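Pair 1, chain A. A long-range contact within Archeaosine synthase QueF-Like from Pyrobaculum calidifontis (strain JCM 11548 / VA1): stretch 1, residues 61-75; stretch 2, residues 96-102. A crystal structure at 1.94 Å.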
# COMPACT_ATOMS: atom_id res chain seq x y z
N LEU A 61 26.79 9.85 17.02
CA LEU A 61 25.67 10.49 16.27
C LEU A 61 25.44 9.77 14.91
O LEU A 61 26.42 9.28 14.31
CB LEU A 61 26.01 11.94 15.94
CG LEU A 61 26.17 12.81 17.14
CD1 LEU A 61 26.79 14.11 16.67
CD2 LEU A 61 24.85 13.04 17.88
N HIS A 62 24.19 9.66 14.45
CA HIS A 62 23.98 9.02 13.13
C HIS A 62 24.71 9.70 11.95
O HIS A 62 25.14 9.02 11.00
CB HIS A 62 22.50 8.67 12.84
CG HIS A 62 21.94 7.62 13.78
ND1 HIS A 62 20.59 7.36 13.93
CD2 HIS A 62 22.59 6.78 14.65
CE1 HIS A 62 20.43 6.40 14.83
NE2 HIS A 62 21.63 6.04 15.29
N GLU A 63 24.89 11.01 12.05
CA GLU A 63 25.65 11.72 11.05
C GLU A 63 27.08 11.20 10.95
O GLU A 63 27.64 11.21 9.86
CB GLU A 63 25.63 13.27 11.28
CG GLU A 63 26.41 13.71 12.52
CD GLU A 63 26.07 15.12 13.08
OE1 GLU A 63 27.01 15.98 13.18
OE2 GLU A 63 24.90 15.36 13.50
N GLU A 64 27.66 10.75 12.09
CA GLU A 64 29.03 10.22 12.16
C GLU A 64 29.04 8.77 11.79
O GLU A 64 29.96 8.28 11.14
CB GLU A 64 29.63 10.36 13.57
CG GLU A 64 29.89 11.78 13.93
CD GLU A 64 29.99 12.01 15.45
OE1 GLU A 64 29.75 11.13 16.35
OE2 GLU A 64 30.29 13.15 15.76
N LEU A 65 28.05 8.07 12.30
CA LEU A 65 27.87 6.67 11.94
C LEU A 65 27.84 6.46 10.44
O LEU A 65 28.58 5.59 9.97
CB LEU A 65 26.62 6.06 12.63
CG LEU A 65 26.50 4.50 12.59
CD1 LEU A 65 25.55 4.08 13.74
CD2 LEU A 65 26.00 3.98 11.22
N ALA A 66 27.02 7.23 9.69
CA ALA A 66 26.98 7.01 8.22
C ALA A 66 28.36 7.12 7.57
O ALA A 66 28.77 6.25 6.72
CB ALA A 66 25.99 8.01 7.53
N VAL A 67 29.09 8.14 8.01
CA VAL A 67 30.45 8.40 7.51
C VAL A 67 31.45 7.30 7.97
O VAL A 67 32.24 6.81 7.20
CB VAL A 67 30.91 9.80 7.88
CG1 VAL A 67 32.30 9.99 7.41
CG2 VAL A 67 29.99 10.83 7.27
N ASP A 68 31.33 6.88 9.22
CA ASP A 68 32.20 5.84 9.75
C ASP A 68 32.00 4.51 9.00
O ASP A 68 32.96 3.84 8.66
CB ASP A 68 31.96 5.65 11.25
CG ASP A 68 32.99 4.80 11.87
OD1 ASP A 68 34.17 5.20 11.88
OD2 ASP A 68 32.65 3.71 12.30
N LEU A 69 30.74 4.16 8.75
CA LEU A 69 30.41 2.92 8.07
C LEU A 69 30.91 3.01 6.61
O LEU A 69 31.40 2.04 6.09
CB LEU A 69 28.88 2.63 8.17
CG LEU A 69 28.37 1.32 7.50
CD1 LEU A 69 29.11 0.11 8.05
CD2 LEU A 69 26.85 1.11 7.70
N LEU A 70 30.80 4.15 5.96
CA LEU A 70 31.41 4.36 4.61
C LEU A 70 32.86 4.06 4.56
O LEU A 70 33.37 3.36 3.61
CB LEU A 70 31.17 5.79 4.14
CG LEU A 70 31.66 6.03 2.71
CD1 LEU A 70 30.58 6.55 1.80
CD2 LEU A 70 32.77 7.02 2.73
N GLU A 71 33.54 4.56 5.62
CA GLU A 71 34.97 4.38 5.75
C GLU A 71 35.26 2.92 6.01
O GLU A 71 36.22 2.43 5.41
CB GLU A 71 35.63 5.31 6.76
CG GLU A 71 35.81 6.75 6.25
CD GLU A 71 36.56 6.88 4.85
OE1 GLU A 71 37.62 6.23 4.54
OE2 GLU A 71 36.08 7.67 4.02
N LYS A 72 34.42 2.21 6.79
CA LYS A 72 34.60 0.78 6.95
C LYS A 72 34.51 -0.01 5.67
O LYS A 72 35.34 -0.93 5.41
CB LYS A 72 33.60 0.21 7.92
CG LYS A 72 34.07 0.44 9.33
CD LYS A 72 32.92 0.46 10.28
CE LYS A 72 33.41 0.75 11.68
NZ LYS A 72 33.38 -0.53 12.35
N VAL A 73 33.50 0.34 4.86
CA VAL A 73 33.26 -0.38 3.61
C VAL A 73 34.37 -0.05 2.60
O VAL A 73 34.84 -0.93 1.91
CB VAL A 73 31.88 -0.08 3.00
CG1 VAL A 73 31.72 -0.79 1.64
CG2 VAL A 73 30.80 -0.52 3.96
N LYS A 74 34.81 1.19 2.54
CA LYS A 74 35.86 1.51 1.60
C LYS A 74 37.12 0.78 1.97
O LYS A 74 37.86 0.33 1.08
CB LYS A 74 36.18 2.98 1.59
CG LYS A 74 35.24 3.80 0.73
CD LYS A 74 35.41 5.27 0.98
CE LYS A 74 36.77 5.83 0.53
NZ LYS A 74 36.70 5.89 -0.95
N ALA A 75 37.39 0.67 3.27
CA ALA A 75 38.60 0.00 3.69
C ALA A 75 38.57 -1.50 3.40
O ALA A 75 39.60 -2.05 2.99
CB ALA A 75 38.93 0.28 5.17
N GLU A 96 17.34 11.23 7.59
CA GLU A 96 18.17 10.40 6.71
C GLU A 96 19.45 11.11 6.47
O GLU A 96 19.49 12.29 6.11
CB GLU A 96 17.57 10.11 5.32
CG GLU A 96 16.17 9.52 5.40
CD GLU A 96 15.61 9.18 4.02
OE1 GLU A 96 16.34 9.28 2.98
OE2 GLU A 96 14.42 8.85 4.06
N VAL A 97 20.52 10.42 6.73
CA VAL A 97 21.83 10.93 6.54
C VAL A 97 22.51 10.10 5.54
O VAL A 97 22.61 8.89 5.71
CB VAL A 97 22.65 10.88 7.89
CG1 VAL A 97 24.02 11.40 7.58
CG2 VAL A 97 22.04 11.76 8.95
N VAL A 98 23.11 10.74 4.53
CA VAL A 98 23.75 10.02 3.44
C VAL A 98 25.26 10.39 3.46
O VAL A 98 25.63 11.60 3.60
CB VAL A 98 23.12 10.43 2.07
CG1 VAL A 98 23.77 9.75 0.90
CG2 VAL A 98 21.59 10.26 2.04
N ALA A 99 26.10 9.38 3.25
CA ALA A 99 27.49 9.62 2.92
C ALA A 99 27.80 8.89 1.64
O ALA A 99 27.28 7.81 1.39
CB ALA A 99 28.40 9.12 4.03
N GLU A 100 28.65 9.50 0.82
CA GLU A 100 28.93 9.01 -0.53
C GLU A 100 30.38 9.09 -0.77
O GLU A 100 31.08 9.93 -0.22
CB GLU A 100 28.35 9.94 -1.55
CG GLU A 100 26.87 9.83 -1.66
CD GLU A 100 26.32 10.46 -2.91
OE1 GLU A 100 26.62 9.95 -3.98
OE2 GLU A 100 25.53 11.43 -2.81
N SER A 101 30.85 8.27 -1.68
CA SER A 101 32.18 8.46 -2.22
C SER A 101 32.27 7.82 -3.60
O SER A 101 31.93 6.63 -3.72
CB SER A 101 33.20 7.81 -1.31
OG SER A 101 34.48 8.00 -1.85
N GLY A 102 32.73 8.61 -4.59
CA GLY A 102 32.99 8.17 -5.94
C GLY A 102 31.71 8.18 -6.74
O GLY A 102 30.86 9.06 -6.56

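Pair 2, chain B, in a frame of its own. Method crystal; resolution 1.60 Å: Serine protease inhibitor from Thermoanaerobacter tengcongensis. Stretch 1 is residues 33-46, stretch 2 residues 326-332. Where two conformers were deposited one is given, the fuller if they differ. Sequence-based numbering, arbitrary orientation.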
# COMPACT_ATOMS: atom_id res chain seq x y z
N ILE B 33 -0.14 -4.43 2.72
CA ILE B 33 -0.67 -3.55 1.70
C ILE B 33 -0.10 -2.14 1.86
O ILE B 33 0.31 -1.75 2.95
CB ILE B 33 -2.22 -3.51 1.65
CG1 ILE B 33 -2.81 -2.83 2.89
CG2 ILE B 33 -2.81 -4.92 1.43
CD1 ILE B 33 -4.17 -2.22 2.65
N SER B 34 -0.05 -1.42 0.74
CA SER B 34 0.21 0.01 0.76
C SER B 34 -1.05 0.74 0.36
O SER B 34 -1.41 0.77 -0.83
CB SER B 34 1.35 0.39 -0.19
OG SER B 34 1.48 1.79 -0.27
N PRO B 35 -1.75 1.33 1.35
CA PRO B 35 -2.95 2.11 1.04
C PRO B 35 -2.63 3.27 0.11
O PRO B 35 -3.43 3.59 -0.77
CB PRO B 35 -3.40 2.61 2.41
CG PRO B 35 -2.82 1.64 3.38
CD PRO B 35 -1.50 1.27 2.80
N LEU B 36 -1.46 3.89 0.28
CA LEU B 36 -1.02 4.99 -0.58
C LEU B 36 -0.98 4.56 -2.04
O LEU B 36 -1.53 5.24 -2.90
CB LEU B 36 0.35 5.52 -0.15
CG LEU B 36 0.95 6.67 -0.97
CD1 LEU B 36 0.04 7.91 -0.98
CD2 LEU B 36 2.34 7.01 -0.46
N SER B 37 -0.32 3.44 -2.31
CA SER B 37 -0.22 2.91 -3.67
C SER B 37 -1.59 2.63 -4.28
O SER B 37 -1.84 2.97 -5.44
CB SER B 37 0.64 1.65 -3.68
OG SER B 37 0.68 1.08 -4.98
N ALA B 38 -2.47 2.00 -3.51
CA ALA B 38 -3.82 1.68 -3.97
C ALA B 38 -4.61 2.94 -4.28
O ALA B 38 -5.23 3.04 -5.34
CB ALA B 38 -4.54 0.82 -2.95
N MET B 39 -4.58 3.89 -3.34
CA MET B 39 -5.22 5.19 -3.50
C MET B 39 -4.80 5.88 -4.80
O MET B 39 -5.64 6.39 -5.55
CB MET B 39 -4.88 6.09 -2.30
CG MET B 39 -5.33 7.54 -2.43
SD MET B 39 -7.12 7.72 -2.45
CE MET B 39 -7.52 7.45 -0.73
N LEU B 40 -3.50 5.90 -5.05
CA LEU B 40 -2.98 6.62 -6.22
C LEU B 40 -3.40 6.01 -7.56
O LEU B 40 -3.78 6.74 -8.48
CB LEU B 40 -1.47 6.78 -6.13
CG LEU B 40 -1.02 7.73 -5.01
CD1 LEU B 40 0.47 7.60 -4.76
CD2 LEU B 40 -1.39 9.17 -5.30
N ALA B 41 -3.35 4.68 -7.66
CA ALA B 41 -3.76 3.99 -8.88
C ALA B 41 -5.25 4.21 -9.13
O ALA B 41 -5.67 4.47 -10.25
CB ALA B 41 -3.46 2.51 -8.78
N LEU B 42 -6.04 4.12 -8.06
CA LEU B 42 -7.48 4.25 -8.16
C LEU B 42 -7.92 5.69 -8.38
O LEU B 42 -8.91 5.94 -9.07
CB LEU B 42 -8.16 3.66 -6.92
CG LEU B 42 -8.06 2.14 -6.75
CD1 LEU B 42 -8.41 1.74 -5.32
CD2 LEU B 42 -8.93 1.39 -7.75
N ALA B 43 -7.20 6.64 -7.79
CA ALA B 43 -7.51 8.06 -8.00
C ALA B 43 -7.25 8.46 -9.45
O ALA B 43 -8.06 9.19 -10.05
CB ALA B 43 -6.72 8.92 -7.04
N MET B 44 -6.14 7.98 -10.02
CA MET B 44 -5.86 8.18 -11.45
C MET B 44 -7.01 7.63 -12.28
O MET B 44 -7.52 8.31 -13.17
CB MET B 44 -4.56 7.48 -11.87
CG MET B 44 -3.28 8.22 -11.50
SD MET B 44 -1.86 7.64 -12.43
CE MET B 44 -1.63 5.99 -11.79
N THR B 45 -7.42 6.40 -11.97
CA THR B 45 -8.48 5.71 -12.69
C THR B 45 -9.80 6.48 -12.62
O THR B 45 -10.53 6.56 -13.60
CB THR B 45 -8.67 4.27 -12.16
OG1 THR B 45 -7.41 3.58 -12.17
CG2 THR B 45 -9.65 3.49 -13.02
N ALA B 46 -10.09 7.06 -11.45
CA ALA B 46 -11.34 7.78 -11.22
C ALA B 46 -11.49 9.02 -12.10
O ALA B 46 -12.62 9.44 -12.39
CB ALA B 46 -11.47 8.16 -9.74
N GLY B 326 8.09 -2.18 -0.69
CA GLY B 326 7.69 -1.83 -2.05
C GLY B 326 6.26 -2.25 -2.32
O GLY B 326 5.76 -3.22 -1.75
N ALA B 327 5.61 -1.50 -3.21
CA ALA B 327 4.25 -1.81 -3.60
C ALA B 327 3.98 -1.44 -5.05
O ALA B 327 4.54 -0.47 -5.57
CB ALA B 327 3.25 -1.12 -2.70
N VAL B 328 3.15 -2.24 -5.69
CA VAL B 328 2.62 -1.90 -7.00
C VAL B 328 1.12 -2.13 -6.94
O VAL B 328 0.65 -3.10 -6.35
CB VAL B 328 3.23 -2.77 -8.12
CG1 VAL B 328 2.54 -2.50 -9.46
CG2 VAL B 328 4.73 -2.51 -8.25
N THR B 329 0.38 -1.19 -7.53
CA THR B 329 -1.05 -1.37 -7.77
C THR B 329 -1.32 -1.19 -9.26
O THR B 329 -0.95 -0.18 -9.84
CB THR B 329 -1.91 -0.39 -6.95
OG1 THR B 329 -1.47 -0.37 -5.59
CG2 THR B 329 -3.39 -0.79 -7.01
N SER B 330 -1.95 -2.19 -9.86
CA SER B 330 -2.30 -2.11 -11.27
C SER B 330 -3.81 -2.17 -11.47
O SER B 330 -4.54 -2.79 -10.70
CB SER B 330 -1.60 -3.21 -12.08
OG SER B 330 -1.96 -4.49 -11.60
N VAL B 331 -4.27 -1.48 -12.52
CA VAL B 331 -5.68 -1.48 -12.89
C VAL B 331 -5.80 -2.00 -14.33
O VAL B 331 -5.14 -1.50 -15.24
CB VAL B 331 -6.30 -0.06 -12.77
CG1 VAL B 331 -7.74 -0.04 -13.27
CG2 VAL B 331 -6.21 0.44 -11.33
N ASP B 332 -6.64 -3.02 -14.50
CA ASP B 332 -6.91 -3.71 -15.78
C ASP B 332 -5.92 -4.81 -16.20
O ASP B 332 -6.05 -5.38 -17.29
CB ASP B 332 -7.17 -2.72 -16.93
CG ASP B 332 -8.61 -2.76 -17.42
OD1 ASP B 332 -9.03 -1.80 -18.10
OD2 ASP B 332 -9.32 -3.75 -17.14

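The sharpest difference lies where the one polar bond across the contact sits: in pair 1 it lies late in the contact, toward the C-terminal end of the two stretches, A:Lys74 NZ donating to A:Ser101 OG at 3.2 Å, whereas in pair 2 it lies in the middle, B:Thr329 OG1 donating to B:Ser37 OG at 2.7 Å. The matching positions reverse the chemistry. A:Ala66 and A:Ala99, which superpose on B:Ser37 and B:Thr329, offer each other only methyl side chains, CB of A:Ala66 to CB of A:Ala99 at 4.4 Å, and the closer approach is O of A:Ala66 to CB of A:Ala99 at 4.0 Å; A:Lys74 and A:Ser101 superpose on B:Thr45 and B:Val331, where OG1 of B:Thr45 lies 3.5 Å from CG2 of B:Val331 and no hydrogen bond is possible to the valine side chain.

The framework is the same. A helix lies across a strand running in roughly the same direction, with axes 7.5 Å apart at closest approach in both pairs and crossing angles of -28° in pair 1 and -26° in pair 2. Fourteen central residues superpose with an RMSD of 0.6 Å, and the buried areas, 371 and 353 Å², are similar. The register matches too: CA of A:Val67 is 5.6 Å from CA of A:Ala99, and CA of B:Ala38 is 5.6 Å from CA of B:Thr329. Strand alternation sends A:Val97, A:Ala99 and A:Ser101, like B:Ala327, B:Thr329 and B:Val331, toward the helix, while A:Val98 and B:Val328 point away.

At the start of the contact the bulk is on the strand in pair 1. A:Val97 (chi1 t) brings CG1 to 3.8 Å from CA of A:Glu63 and 3.9 Å from CB of A:Ala66. Its counterpart B:Ala327 is smaller, but B:Ser34 points its CB toward the strand and meets CB of B:Ala327 at 3.5 Å; A:Glu63 instead starts sideways and its end leads away. B:Ser34 also caps the helix, its OG accepting from B:Ser37 N at 3.2 Å.

In the middle, A:Val67 CG2 packs on A:Ala99 CB at 4.0 Å, while the shorter B:Ala38 faces a larger threonine, its CB 4.2 Å from B:Thr329 OG1.

One turn on, the small and large partners trade places. A:Leu70 spreads over a small strand surface, CD1 reaching 4.0 Å from A:Ala99 CB and 3.6 Å from A:Ala99 O, with CD2 4.1 Å from A:Ser101 CB. B:Ala41 takes the same place with a single methyl, and the strand supplies the bulk: B:Thr329 CG2 comes to 3.7 Å and B:Val331 CG2 to 4.3 Å from B:Ala41 CB.

At the last contact, A:Lys74 bends through p rotamers at chi3 and chi4 to bring its amine to the serine. B:Thr45 OG1 is turned back onto its own helix, donating to B:Ala41 O at 2.7 Å, so its hydroxyl is satisfied beside an apolar strand residue.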